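Local coordinates for putative ABC-transporter ATP-binding protein (Alicyclobacillus acidocaldarius, PDB 1Z47) that probably binds and hydrolyses ATP as the ATPase subunit of a putative sulfate ABC transporter, at residues E16-E21 against D71-G76; A294-A299 against G340-M345; M133-Y138 against Q151-L156. All blocks are in the same frame, centred on the assembly; numbering follows the deposited sequence.

Interaction 1: residues E16-E21 against D71-G76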
ATOM      1  N   GLU B  16       1.541  19.704 -22.335  1.00 44.88           N
ATOM      2  CA  GLU B  16       2.782  20.420 -22.068  1.00 44.86           C
ATOM      3  C   GLU B  16       2.600  21.616 -21.164  1.00 41.63           C
ATOM      4  O   GLU B  16       1.647  22.395 -21.293  1.00 43.51           O
ATOM      5  CB  GLU B  16       3.467  20.861 -23.375  1.00 51.31           C
ATOM      6  CG  GLU B  16       4.807  21.588 -23.136  1.00 56.60           C
ATOM      7  CD  GLU B  16       5.626  21.811 -24.412  1.00 61.91           C
ATOM      8  OE1 GLU B  16       6.735  22.386 -24.304  1.00 64.04           O
ATOM      9  OE2 GLU B  16       5.176  21.416 -25.514  1.00 58.74           O
ATOM     10  N   PHE B  17       3.504  21.739 -20.203  1.00 40.04           N
ATOM     11  CA  PHE B  17       3.471  22.879 -19.305  1.00 43.06           C
ATOM     12  C   PHE B  17       4.661  23.754 -19.698  1.00 41.31           C
ATOM     13  O   PHE B  17       5.760  23.251 -19.908  1.00 40.43           O
ATOM     14  CB  PHE B  17       3.609  22.440 -17.832  1.00 49.07           C
ATOM     15  CG  PHE B  17       2.291  22.143 -17.154  1.00 47.77           C
ATOM     16  CD1 PHE B  17       2.123  22.400 -15.793  1.00 48.59           C
ATOM     17  CD2 PHE B  17       1.227  21.595 -17.870  1.00 47.89           C
ATOM     18  CE1 PHE B  17       0.913  22.116 -15.151  1.00 48.12           C
ATOM     19  CE2 PHE B  17       0.014  21.308 -17.239  1.00 50.03           C
ATOM     20  CZ  PHE B  17      -0.143  21.569 -15.879  1.00 47.46           C
ATOM     21  N   VAL B  18       4.427  25.053 -19.801  1.00 44.16           N
ATOM     22  CA  VAL B  18       5.487  25.994 -20.162  1.00 46.63           C
ATOM     23  C   VAL B  18       5.648  27.000 -19.035  1.00 43.94           C
ATOM     24  O   VAL B  18       4.823  27.906 -18.877  1.00 47.30           O
ATOM     25  CB  VAL B  18       5.147  26.748 -21.472  1.00 45.09           C
ATOM     26  CG1 VAL B  18       6.262  27.755 -21.806  1.00 46.24           C
ATOM     27  CG2 VAL B  18       4.981  25.755 -22.603  1.00 38.18           C
ATOM     28  N   GLY B  19       6.701  26.815 -18.242  1.00 45.14           N
ATOM     29  CA  GLY B  19       6.972  27.714 -17.134  1.00 46.96           C
ATOM     30  C   GLY B  19       5.729  28.020 -16.324  1.00 49.81           C
ATOM     31  O   GLY B  19       5.453  29.176 -16.003  1.00 47.78           O
ATOM     32  N   VAL B  20       4.978  26.973 -15.991  1.00 50.38           N
ATOM     33  CA  VAL B  20       3.752  27.125 -15.231  1.00 49.92           C
ATOM     34  C   VAL B  20       4.058  27.384 -13.769  1.00 52.17           C
ATOM     35  O   VAL B  20       4.860  26.683 -13.142  1.00 53.13           O
ATOM     36  CB  VAL B  20       2.866  25.877 -15.365  1.00 51.26           C
ATOM     37  CG1 VAL B  20       1.624  26.037 -14.512  1.00 50.18           C
ATOM     38  CG2 VAL B  20       2.499  25.660 -16.843  1.00 50.08           C
ATOM     39  N   GLU B  21       3.398  28.397 -13.235  1.00 51.90           N
ATOM     40  CA  GLU B  21       3.583  28.804 -11.862  1.00 55.49           C
ATOM     41  C   GLU B  21       2.234  29.126 -11.239  1.00 54.39           C
ATOM     42  O   GLU B  21       1.423  29.830 -11.830  1.00 54.43           O
ATOM     43  CB  GLU B  21       4.494  30.032 -11.837  1.00 58.72           C
ATOM     44  CG  GLU B  21       4.715  30.649 -10.484  1.00 66.52           C
ATOM     45  CD  GLU B  21       5.538  31.927 -10.580  1.00 71.05           C
ATOM     46  OE1 GLU B  21       6.702  31.854 -11.049  1.00 67.46           O
ATOM     47  OE2 GLU B  21       5.008  32.998 -10.197  1.00 72.64           O
ATOM     48  N   ASP B  71       2.168  28.603 -19.409  1.00 54.58           N
ATOM     49  CA  ASP B  71       0.988  28.148 -20.128  1.00 54.80           C
ATOM     50  C   ASP B  71       0.876  26.631 -20.199  1.00 52.76           C
ATOM     51  O   ASP B  71       1.862  25.914 -20.037  1.00 49.83           O
ATOM     52  CB  ASP B  71       0.975  28.721 -21.554  1.00 57.35           C
ATOM     53  CG  ASP B  71       0.813  30.238 -21.583  1.00 60.10           C
ATOM     54  OD1 ASP B  71       1.838  30.953 -21.607  1.00 56.43           O
ATOM     55  OD2 ASP B  71      -0.348  30.714 -21.567  1.00 63.67           O
ATOM     56  N   VAL B  72      -0.341  26.157 -20.453  1.00 55.72           N
ATOM     57  CA  VAL B  72      -0.609  24.729 -20.570  1.00 56.01           C
ATOM     58  C   VAL B  72      -1.116  24.404 -21.968  1.00 56.65           C
ATOM     59  O   VAL B  72      -2.062  25.016 -22.458  1.00 55.14           O
ATOM     60  CB  VAL B  72      -1.654  24.254 -19.533  1.00 57.41           C
ATOM     61  CG1 VAL B  72      -2.861  25.179 -19.541  1.00 55.13           C
ATOM     62  CG2 VAL B  72      -2.073  22.814 -19.849  1.00 55.49           C
ATOM     63  N   TRP B  73      -0.482  23.425 -22.594  1.00 57.92           N
ATOM     64  CA  TRP B  73      -0.843  23.016 -23.933  1.00 58.62           C
ATOM     65  C   TRP B  73      -1.348  21.589 -23.965  1.00 60.30           C
ATOM     66  O   TRP B  73      -0.870  20.733 -23.218  1.00 60.64           O
ATOM     67  CB  TRP B  73       0.375  23.131 -24.844  1.00 63.78           C
ATOM     68  CG  TRP B  73       0.781  24.527 -25.105  1.00 68.35           C
ATOM     69  CD1 TRP B  73       1.121  25.475 -24.184  1.00 70.15           C
ATOM     70  CD2 TRP B  73       0.857  25.154 -26.381  1.00 70.46           C
ATOM     71  NE1 TRP B  73       1.403  26.666 -24.813  1.00 72.78           N
ATOM     72  CE2 TRP B  73       1.248  26.495 -26.164  1.00 72.89           C
ATOM     73  CE3 TRP B  73       0.630  24.713 -27.692  1.00 71.25           C
ATOM     74  CZ2 TRP B  73       1.418  27.402 -27.212  1.00 74.17           C
ATOM     75  CZ3 TRP B  73       0.798  25.612 -28.733  1.00 73.85           C
ATOM     76  CH2 TRP B  73       1.189  26.944 -28.486  1.00 74.14           C
ATOM     77  N   ILE B  74      -2.310  21.341 -24.848  1.00 59.93           N
ATOM     78  CA  ILE B  74      -2.891  20.022 -25.026  1.00 59.46           C
ATOM     79  C   ILE B  74      -3.135  19.813 -26.519  1.00 61.98           C
ATOM     80  O   ILE B  74      -3.901  20.550 -27.136  1.00 62.56           O
ATOM     81  CB  ILE B  74      -4.234  19.873 -24.262  1.00 54.84           C
ATOM     82  CG1 ILE B  74      -3.989  19.953 -22.748  1.00 55.99           C
ATOM     83  CG2 ILE B  74      -4.864  18.533 -24.591  1.00 52.52           C
ATOM     84  CD1 ILE B  74      -5.252  19.873 -21.888  1.00 44.58           C
ATOM     85  N   GLY B  75      -2.478  18.806 -27.088  1.00 63.80           N
ATOM     86  CA  GLY B  75      -2.627  18.528 -28.503  1.00 69.73           C
ATOM     87  C   GLY B  75      -2.089  19.680 -29.336  1.00 73.94           C
ATOM     88  O   GLY B  75      -2.625  19.997 -30.403  1.00 74.23           O
ATOM     89  N   GLY B  76      -1.023  20.308 -28.841  1.00 75.84           N
ATOM     90  CA  GLY B  76      -0.421  21.434 -29.536  1.00 75.18           C
ATOM     91  C   GLY B  76      -1.345  22.635 -29.517  1.00 75.11           C
ATOM     92  O   GLY B  76      -1.152  23.594 -30.263  1.00 77.00           O
TER

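Interaction 2: residues A294-A299 against G340-M345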
ATOM      1  N   ALA B 294      28.162 -14.145  12.809  1.00 72.10           N
ATOM      2  CA  ALA B 294      29.399 -13.621  13.378  1.00 74.07           C
ATOM      3  C   ALA B 294      29.329 -13.493  14.895  1.00 75.94           C
ATOM      4  O   ALA B 294      28.249 -13.556  15.496  1.00 76.11           O
ATOM      5  CB  ALA B 294      29.730 -12.262  12.759  1.00 73.69           C
ATOM      6  N   SER B 295      30.498 -13.321  15.507  1.00 76.43           N
ATOM      7  CA  SER B 295      30.599 -13.158  16.952  1.00 77.52           C
ATOM      8  C   SER B 295      30.365 -11.682  17.280  1.00 77.08           C
ATOM      9  O   SER B 295      30.689 -10.810  16.469  1.00 76.10           O
ATOM     10  CB  SER B 295      31.998 -13.574  17.435  1.00 77.83           C
ATOM     11  OG  SER B 295      33.013 -12.766  16.845  1.00 75.28           O
ATOM     12  N   GLU B 296      29.798 -11.408  18.455  1.00 76.70           N
ATOM     13  CA  GLU B 296      29.553 -10.028  18.886  1.00 78.82           C
ATOM     14  C   GLU B 296      30.867  -9.290  18.705  1.00 78.61           C
ATOM     15  O   GLU B 296      30.924  -8.203  18.130  1.00 77.35           O
ATOM     16  CB  GLU B 296      29.137  -9.997  20.362  1.00 78.90           C
ATOM     17  CG  GLU B 296      29.164  -8.619  20.994  1.00 78.21           C
ATOM     18  CD  GLU B 296      28.587  -8.620  22.394  1.00 81.22           C
ATOM     19  OE1 GLU B 296      29.027  -9.451  23.215  1.00 82.62           O
ATOM     20  OE2 GLU B 296      27.697  -7.789  22.677  1.00 80.47           O
ATOM     21  N   ARG B 297      31.916  -9.924  19.212  1.00 80.06           N
ATOM     22  CA  ARG B 297      33.282  -9.444  19.133  1.00 81.78           C
ATOM     23  C   ARG B 297      33.522  -8.590  17.890  1.00 81.63           C
ATOM     24  O   ARG B 297      33.861  -7.410  17.984  1.00 83.03           O
ATOM     25  CB  ARG B 297      34.219 -10.657  19.111  1.00 82.91           C
ATOM     26  CG  ARG B 297      35.646 -10.377  18.669  1.00 87.71           C
ATOM     27  CD  ARG B 297      36.554 -10.091  19.849  1.00 89.36           C
ATOM     28  NE  ARG B 297      37.922  -9.836  19.412  1.00 91.57           N
ATOM     29  CZ  ARG B 297      38.950  -9.667  20.236  1.00 93.62           C
ATOM     30  NH1 ARG B 297      38.766  -9.731  21.551  1.00 93.19           N
ATOM     31  NH2 ARG B 297      40.162  -9.430  19.747  1.00 93.26           N
ATOM     32  N   GLU B 298      33.328  -9.195  16.728  1.00 79.55           N
ATOM     33  CA  GLU B 298      33.560  -8.522  15.461  1.00 80.06           C
ATOM     34  C   GLU B 298      32.292  -8.224  14.657  1.00 78.95           C
ATOM     35  O   GLU B 298      32.364  -7.600  13.597  1.00 78.45           O
ATOM     36  CB  GLU B 298      34.486  -9.394  14.630  1.00 82.23           C
ATOM     37  CG  GLU B 298      34.008 -10.834  14.596  1.00 87.41           C
ATOM     38  CD  GLU B 298      35.014 -11.782  13.987  1.00 91.15           C
ATOM     39  OE1 GLU B 298      34.694 -12.986  13.881  1.00 92.47           O
ATOM     40  OE2 GLU B 298      36.121 -11.327  13.616  1.00 93.73           O
ATOM     41  N   ALA B 299      31.142  -8.672  15.153  1.00 76.15           N
ATOM     42  CA  ALA B 299      29.874  -8.464  14.453  1.00 73.94           C
ATOM     43  C   ALA B 299      29.585  -6.986  14.203  1.00 73.99           C
ATOM     44  O   ALA B 299      29.996  -6.127  14.992  1.00 72.92           O
ATOM     45  CB  ALA B 299      28.734  -9.087  15.247  1.00 73.53           C
ATOM     46  N   GLY B 340      18.417 -10.981  18.738  1.00 66.45           N
ATOM     47  CA  GLY B 340      19.615 -11.096  19.551  1.00 64.22           C
ATOM     48  C   GLY B 340      20.845 -11.572  18.799  1.00 63.43           C
ATOM     49  O   GLY B 340      21.967 -11.205  19.146  1.00 66.00           O
ATOM     50  N   ALA B 341      20.644 -12.383  17.767  1.00 61.24           N
ATOM     51  CA  ALA B 341      21.753 -12.906  16.970  1.00 60.50           C
ATOM     52  C   ALA B 341      22.692 -11.813  16.448  1.00 61.10           C
ATOM     53  O   ALA B 341      22.241 -10.737  16.049  1.00 60.10           O
ATOM     54  CB  ALA B 341      21.204 -13.708  15.802  1.00 58.60           C
ATOM     55  N   TRP B 342      23.999 -12.086  16.457  1.00 61.07           N
ATOM     56  CA  TRP B 342      24.994 -11.133  15.951  1.00 58.74           C
ATOM     57  C   TRP B 342      25.310 -11.414  14.487  1.00 56.29           C
ATOM     58  O   TRP B 342      25.374 -12.569  14.073  1.00 55.36           O
ATOM     59  CB  TRP B 342      26.285 -11.182  16.784  1.00 60.52           C
ATOM     60  CG  TRP B 342      26.151 -10.458  18.087  1.00 63.69           C
ATOM     61  CD1 TRP B 342      25.777 -10.988  19.288  1.00 64.88           C
ATOM     62  CD2 TRP B 342      26.257  -9.043  18.290  1.00 64.57           C
ATOM     63  NE1 TRP B 342      25.634  -9.992  20.224  1.00 65.91           N
ATOM     64  CE2 TRP B 342      25.924  -8.788  19.637  1.00 66.32           C
ATOM     65  CE3 TRP B 342      26.596  -7.965  17.460  1.00 65.13           C
ATOM     66  CZ2 TRP B 342      25.918  -7.495  20.177  1.00 65.79           C
ATOM     67  CZ3 TRP B 342      26.590  -6.680  17.994  1.00 66.28           C
ATOM     68  CH2 TRP B 342      26.253  -6.458  19.342  1.00 66.14           C
ATOM     69  N   VAL B 343      25.511 -10.356  13.703  1.00 53.56           N
ATOM     70  CA  VAL B 343      25.782 -10.511  12.276  1.00 51.31           C
ATOM     71  C   VAL B 343      26.732  -9.513  11.636  1.00 53.19           C
ATOM     72  O   VAL B 343      26.975  -8.420  12.158  1.00 53.28           O
ATOM     73  CB  VAL B 343      24.478 -10.456  11.437  1.00 53.53           C
ATOM     74  CG1 VAL B 343      23.590 -11.649  11.758  1.00 52.14           C
ATOM     75  CG2 VAL B 343      23.742  -9.138  11.706  1.00 48.34           C
ATOM     76  N   HIS B 344      27.230  -9.918  10.470  1.00 54.37           N
ATOM     77  CA  HIS B 344      28.140  -9.158   9.626  1.00 57.22           C
ATOM     78  C   HIS B 344      27.295  -8.721   8.442  1.00 58.99           C
ATOM     79  O   HIS B 344      26.471  -9.501   7.962  1.00 61.28           O
ATOM     80  CB  HIS B 344      29.277 -10.076   9.146  1.00 60.31           C
ATOM     81  CG  HIS B 344      30.026  -9.564   7.951  1.00 57.88           C
ATOM     82  ND1 HIS B 344      31.192  -8.836   8.056  1.00 62.61           N
ATOM     83  CD2 HIS B 344      29.783  -9.690   6.625  1.00 60.06           C
ATOM     84  CE1 HIS B 344      31.636  -8.535   6.848  1.00 57.61           C
ATOM     85  NE2 HIS B 344      30.798  -9.041   5.962  1.00 59.60           N
ATOM     86  N   MET B 345      27.491  -7.480   7.987  1.00 58.53           N
ATOM     87  CA  MET B 345      26.761  -6.909   6.854  1.00 57.69           C
ATOM     88  C   MET B 345      27.622  -6.840   5.609  1.00 58.08           C
ATOM     89  O   MET B 345      28.835  -6.692   5.694  1.00 61.01           O
ATOM     90  CB  MET B 345      26.296  -5.487   7.165  1.00 58.68           C
ATOM     91  CG  MET B 345      25.187  -5.380   8.178  1.00 62.89           C
ATOM     92  SD  MET B 345      24.989  -3.657   8.687  1.00 63.20           S
ATOM     93  CE  MET B 345      25.561  -3.756  10.348  1.00 61.73           C
TER

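Interaction 3: residues M133-Y138 against Q151-L156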
ATOM      1  N   MET B 133     -16.271  -2.733 -20.557  1.00 46.12           N
ATOM      2  CA  MET B 133     -15.989  -2.722 -19.134  1.00 45.48           C
ATOM      3  C   MET B 133     -16.731  -3.701 -18.233  1.00 44.58           C
ATOM      4  O   MET B 133     -16.762  -3.534 -17.020  1.00 46.32           O
ATOM      5  CB  MET B 133     -16.088  -1.295 -18.617  1.00 42.57           C
ATOM      6  CG  MET B 133     -14.804  -0.544 -18.990  1.00 46.32           C
ATOM      7  SD  MET B 133     -14.886   1.212 -18.959  1.00 52.36           S
ATOM      8  CE  MET B 133     -14.717   1.524 -17.241  1.00 50.80           C
ATOM      9  N   ARG B 134     -17.292  -4.743 -18.828  1.00 43.74           N
ATOM     10  CA  ARG B 134     -17.978  -5.768 -18.060  1.00 44.70           C
ATOM     11  C   ARG B 134     -19.079  -5.194 -17.171  1.00 41.02           C
ATOM     12  O   ARG B 134     -19.198  -5.571 -16.006  1.00 40.96           O
ATOM     13  CB  ARG B 134     -16.953  -6.508 -17.195  1.00 48.73           C
ATOM     14  CG  ARG B 134     -15.785  -7.099 -17.972  1.00 58.40           C
ATOM     15  CD  ARG B 134     -16.182  -8.373 -18.719  1.00 68.52           C
ATOM     16  NE  ARG B 134     -16.332  -9.522 -17.822  1.00 74.90           N
ATOM     17  CZ  ARG B 134     -16.682 -10.747 -18.216  1.00 79.00           C
ATOM     18  NH1 ARG B 134     -16.925 -10.997 -19.500  1.00 81.05           N
ATOM     19  NH2 ARG B 134     -16.787 -11.728 -17.327  1.00 80.51           N
ATOM     20  N   LEU B 135     -19.862  -4.270 -17.716  1.00 36.72           N
ATOM     21  CA  LEU B 135     -20.968  -3.657 -16.984  1.00 34.11           C
ATOM     22  C   LEU B 135     -22.292  -3.869 -17.697  1.00 30.68           C
ATOM     23  O   LEU B 135     -23.263  -3.156 -17.421  1.00 36.72           O
ATOM     24  CB  LEU B 135     -20.774  -2.149 -16.833  1.00 35.26           C
ATOM     25  CG  LEU B 135     -19.706  -1.594 -15.902  1.00 39.05           C
ATOM     26  CD1 LEU B 135     -19.483  -0.126 -16.234  1.00 33.35           C
ATOM     27  CD2 LEU B 135     -20.152  -1.786 -14.452  1.00 39.50           C
ATOM     28  N   GLU B 136     -22.338  -4.817 -18.629  1.00 34.71           N
ATOM     29  CA  GLU B 136     -23.591  -5.059 -19.351  1.00 39.65           C
ATOM     30  C   GLU B 136     -24.656  -5.613 -18.387  1.00 39.53           C
ATOM     31  O   GLU B 136     -25.803  -5.149 -18.376  1.00 38.01           O
ATOM     32  CB  GLU B 136     -23.360  -6.037 -20.516  1.00 47.42           C
ATOM     33  CG  GLU B 136     -22.885  -7.417 -20.072  1.00 59.45           C
ATOM     34  CD  GLU B 136     -21.641  -7.349 -19.195  1.00 65.31           C
ATOM     35  OE1 GLU B 136     -20.552  -7.030 -19.733  1.00 61.73           O
ATOM     36  OE2 GLU B 136     -21.764  -7.599 -17.969  1.00 69.46           O
ATOM     37  N   SER B 137     -24.280  -6.586 -17.565  1.00 38.62           N
ATOM     38  CA  SER B 137     -25.243  -7.143 -16.629  1.00 41.89           C
ATOM     39  C   SER B 137     -25.708  -6.105 -15.593  1.00 39.26           C
ATOM     40  O   SER B 137     -26.635  -6.363 -14.835  1.00 37.75           O
ATOM     41  CB  SER B 137     -24.684  -8.401 -15.930  1.00 43.04           C
ATOM     42  OG  SER B 137     -23.476  -8.153 -15.227  1.00 55.00           O
ATOM     43  N   TYR B 138     -25.087  -4.926 -15.581  1.00 36.57           N
ATOM     44  CA  TYR B 138     -25.477  -3.881 -14.627  1.00 33.24           C
ATOM     45  C   TYR B 138     -26.090  -2.629 -15.241  1.00 31.15           C
ATOM     46  O   TYR B 138     -26.377  -1.668 -14.524  1.00 28.08           O
ATOM     47  CB  TYR B 138     -24.269  -3.509 -13.749  1.00 35.49           C
ATOM     48  CG  TYR B 138     -23.628  -4.724 -13.087  1.00 38.59           C
ATOM     49  CD1 TYR B 138     -22.456  -5.292 -13.604  1.00 42.13           C
ATOM     50  CD2 TYR B 138     -24.240  -5.357 -11.999  1.00 40.64           C
ATOM     51  CE1 TYR B 138     -21.904  -6.465 -13.065  1.00 40.95           C
ATOM     52  CE2 TYR B 138     -23.695  -6.542 -11.446  1.00 42.65           C
ATOM     53  CZ  TYR B 138     -22.528  -7.086 -11.989  1.00 45.94           C
ATOM     54  OH  TYR B 138     -22.003  -8.264 -11.480  1.00 41.29           O
ATOM     55  N   GLN B 151     -18.786   0.592  -9.175  1.00 36.03           N
ATOM     56  CA  GLN B 151     -19.100   2.011  -9.333  1.00 35.24           C
ATOM     57  C   GLN B 151     -17.957   2.786  -9.988  1.00 35.82           C
ATOM     58  O   GLN B 151     -18.197   3.766 -10.699  1.00 34.17           O
ATOM     59  CB  GLN B 151     -19.449   2.656  -7.984  1.00 40.49           C
ATOM     60  CG  GLN B 151     -20.869   2.318  -7.509  1.00 44.20           C
ATOM     61  CD  GLN B 151     -21.246   3.017  -6.207  1.00 51.59           C
ATOM     62  OE1 GLN B 151     -21.397   2.370  -5.175  1.00 51.33           O
ATOM     63  NE2 GLN B 151     -21.401   4.345  -6.257  1.00 46.39           N
ATOM     64  N   GLN B 152     -16.719   2.365  -9.727  1.00 37.19           N
ATOM     65  CA  GLN B 152     -15.545   3.016 -10.342  1.00 37.70           C
ATOM     66  C   GLN B 152     -15.502   2.653 -11.829  1.00 37.28           C
ATOM     67  O   GLN B 152     -15.104   3.464 -12.656  1.00 38.95           O
ATOM     68  CB  GLN B 152     -14.240   2.555  -9.679  1.00 36.78           C
ATOM     69  CG  GLN B 152     -14.047   3.045  -8.258  1.00 39.16           C
ATOM     70  CD  GLN B 152     -14.228   4.545  -8.140  1.00 42.95           C
ATOM     71  OE1 GLN B 152     -13.720   5.310  -8.965  1.00 49.85           O
ATOM     72  NE2 GLN B 152     -14.957   4.975  -7.110  1.00 42.21           N
ATOM     73  N   ARG B 153     -15.890   1.430 -12.176  1.00 37.86           N
ATOM     74  CA  ARG B 153     -15.890   1.080 -13.590  1.00 39.42           C
ATOM     75  C   ARG B 153     -16.906   1.968 -14.319  1.00 39.50           C
ATOM     76  O   ARG B 153     -16.674   2.405 -15.454  1.00 41.00           O
ATOM     77  CB  ARG B 153     -16.222  -0.403 -13.804  1.00 41.85           C
ATOM     78  CG  ARG B 153     -15.240  -1.358 -13.126  1.00 39.59           C
ATOM     79  CD  ARG B 153     -15.054  -2.676 -13.895  1.00 43.82           C
ATOM     80  NE  ARG B 153     -16.274  -3.476 -14.033  1.00 45.68           N
ATOM     81  CZ  ARG B 153     -16.777  -4.290 -13.109  1.00 49.39           C
ATOM     82  NH1 ARG B 153     -17.894  -4.962 -13.368  1.00 54.52           N
ATOM     83  NH2 ARG B 153     -16.176  -4.454 -11.935  1.00 48.75           N
ATOM     84  N   VAL B 154     -18.022   2.267 -13.667  1.00 35.96           N
ATOM     85  CA  VAL B 154     -19.046   3.100 -14.292  1.00 33.62           C
ATOM     86  C   VAL B 154     -18.547   4.537 -14.462  1.00 35.78           C
ATOM     87  O   VAL B 154     -18.798   5.171 -15.479  1.00 32.38           O
ATOM     88  CB  VAL B 154     -20.386   3.087 -13.471  1.00 32.36           C
ATOM     89  CG1 VAL B 154     -21.416   4.004 -14.120  1.00 38.96           C
ATOM     90  CG2 VAL B 154     -20.949   1.664 -13.398  1.00 31.16           C
ATOM     91  N   ALA B 155     -17.819   5.040 -13.471  1.00 34.94           N
ATOM     92  CA  ALA B 155     -17.287   6.396 -13.529  1.00 35.46           C
ATOM     93  C   ALA B 155     -16.286   6.516 -14.685  1.00 33.61           C
ATOM     94  O   ALA B 155     -16.258   7.518 -15.405  1.00 40.35           O
ATOM     95  CB  ALA B 155     -16.605   6.755 -12.165  1.00 40.13           C
ATOM     96  N   LEU B 156     -15.460   5.498 -14.872  1.00 35.13           N
ATOM     97  CA  LEU B 156     -14.499   5.533 -15.971  1.00 36.41           C
ATOM     98  C   LEU B 156     -15.258   5.488 -17.310  1.00 39.99           C
ATOM     99  O   LEU B 156     -14.852   6.139 -18.284  1.00 37.92           O
ATOM    100  CB  LEU B 156     -13.508   4.362 -15.870  1.00 36.98           C
ATOM    101  CG  LEU B 156     -12.451   4.218 -16.978  1.00 41.03           C
ATOM    102  CD1 LEU B 156     -11.632   5.504 -17.106  1.00 40.17           C
ATOM    103  CD2 LEU B 156     -11.533   3.038 -16.656  1.00 39.75           C
TER

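Interaction 1: residues E16-E21 against D71-G76
Phe17 is the side chain to trace through this antiparallel strand pair. Its CB leaves the sheet on the same face as Val72, and CG stands anti to the carbonyl carbon (chi1 -90°). The ring thus lies side by side with Val72, both pointing the same way: CD2 passes Val72 CG2, and CE2 comes closest, 3.7 Å from Val72 CG2. That methyl is the branch anti to its own backbone N, which sets it beside the ring. The ring also stacks with Phe36 and touches Ile57, Leu60 and Ile61 of helix 54-62, so this face is buried.

The backbone fixes the register. Glu16 and Trp73 form a hydrogen-bonded pair: Trp73 N reaches Glu16 O at 2.7 Å, nearly straight (171°) and in the carbonyl plane, while Glu16 N meets Trp73 O at 2.8 Å from above that carbonyl's plane. Phe17 and Val72 are the non-hydrogen-bonded pair. Val18 and Asp71 form the next hydrogen-bonded pair, with Val18 N donating to Asp71 O at 2.7 Å, almost along the C=O axis. On the other face, Val18 CG2 lies 4.2 Å from Trp73 CD1, a loose contact beside the indole. Asp71 OD2 is hydrogen-bonded to Thr80 OG1.

After Val18 the strand bends: Gly19, with positive phi, and Val20 both face Val34 in a G1 beta bulge. Val20 CG2 still comes within 3.3 Å of Asp71 O. The arrangement belongs to the antiparallel beta subdomain of ABC-transporter ATPases, which here packs, through Phe17, on the helix that follows the probable P-loop.

Interaction 2: residues A294-A299 against G340-M345
The backbones of 294-299 and 340-345 approach most closely at Ala294 and Val343, whose CA atoms are 4.9 Å apart, and Ala294 N makes a weak, bent hydrogen bond to Trp342 O at 3.4 Å. The contact is carried mainly by side chains, above all by Trp342. Its CG is anti to the carbonyl carbon, and chi2 of 92° turns the indole so that one face receives Glu296. Glu296 CB sits over the five-membered ring, 3.4 Å from its centroid and only 8° off the normal, which is a CH-pi contact.

From there the glutamate lies alongside the indole, pointing the same way. With CG anti to the backbone N and the chain extended, CG continues over CE2 and CZ2, and the carboxylate, tilted 47° to the ring plane, brings OE2 within 3.1 Å of Trp342 CZ2. The aliphatic part of an otherwise exposed acid is thus spread along an aromatic surface. Ala299 CB meets the benzo part obliquely, 3.3 Å from Trp342 CE3, and Ala294 O lies 3.3 Å from Trp342 CB. An alanine in place of Trp342 would remove the indole and would probably leave the Glu296 side chain and the Ala299 methyl without their main apolar partner in this contact.

The loop 294-299 joins strand 289-293 to strand 301-308. His344 pairs through its backbone with Gln292, and Val343 with His300 and Ala301, so the loop passes over the beginning of strand 342-347, which lies between the two strands the loop connects in the antiparallel sheet.

Interaction 3: residues M133-Y138 against Q151-L156
Arg153 reaches from helix 148-160 to the backbone oxygens of Met133 and Arg134. Its chain bends at chi2 and chi3 (-148° and -62°), swinging the guanidinium to present its edge to these two successive carbonyls. Arg153 NE donates to Met133 O at 3.0 Å, nearly along the C=O axis. Arg153 NH1 donates to Arg134 O, also at 3.0 Å, but from above that carbonyl's plane. Both acceptors lie close to the guanidinium plane, so the two bonds fix its rotation.

Leu135 crosses Arg153 obliquely, with CD2 4.0 Å from Arg153 NH1. A separate oblique crossing is that of Leu135 and Val154: Leu135 CD1 meets Val154 CG2 at 3.7 Å, and CD2 stands equally near that methyl. Met133, by contrast, crosses Leu156 at about a right angle. Its bend at chi3 (80°) carries CE to a close contact with Leu156 CB at 3.4 Å. Leu156 continues onto Leu167 and Phe169 of strand 166-170, and both Met133 and Arg153 touch Phe187 of helix 178-195.

Helix 119-132 ends here in a Schellman motif, with Arg134 at positive phi as C-prime, and the oxygens that Arg153 bonds belong to that turn. The contact holds this turn against the helix that begins within the LSGGQ signature of ABC ATPases. Chemically, a cationic guanidinium is bonded to the two carbonyls just beyond the last helical turn, where the helix C terminus would probably add to the attraction; with two neighbouring apolar contacts, Leu135 with Val154 and Met133 with Leu156, it joins the C-terminal turn of helix 119-132 to helix 148-160.

How the interactions relate
From the N terminus, strand 15-22 comes first, and interaction 1 closes a loop of some fifty residues that includes strand 43-47 and helix 54-62, joining two strands of the antiparallel sheet. Interaction 3 follows, closing the shortest loop, between the end of helix 119-132 and helix 148-160. Interaction 2 comes last, bridging residues 294-299 and 340-345 across a helix-free run of about forty residues, mostly strand. The three are in series, so none nests in or crosses another. Interactions 1 and 3 both belong to the ABC ATPase part of the chain, with centres about 33 Å apart, whereas interaction 2 belongs to the C-terminal beta part, its centre about 56 Å and 57 Å from theirs.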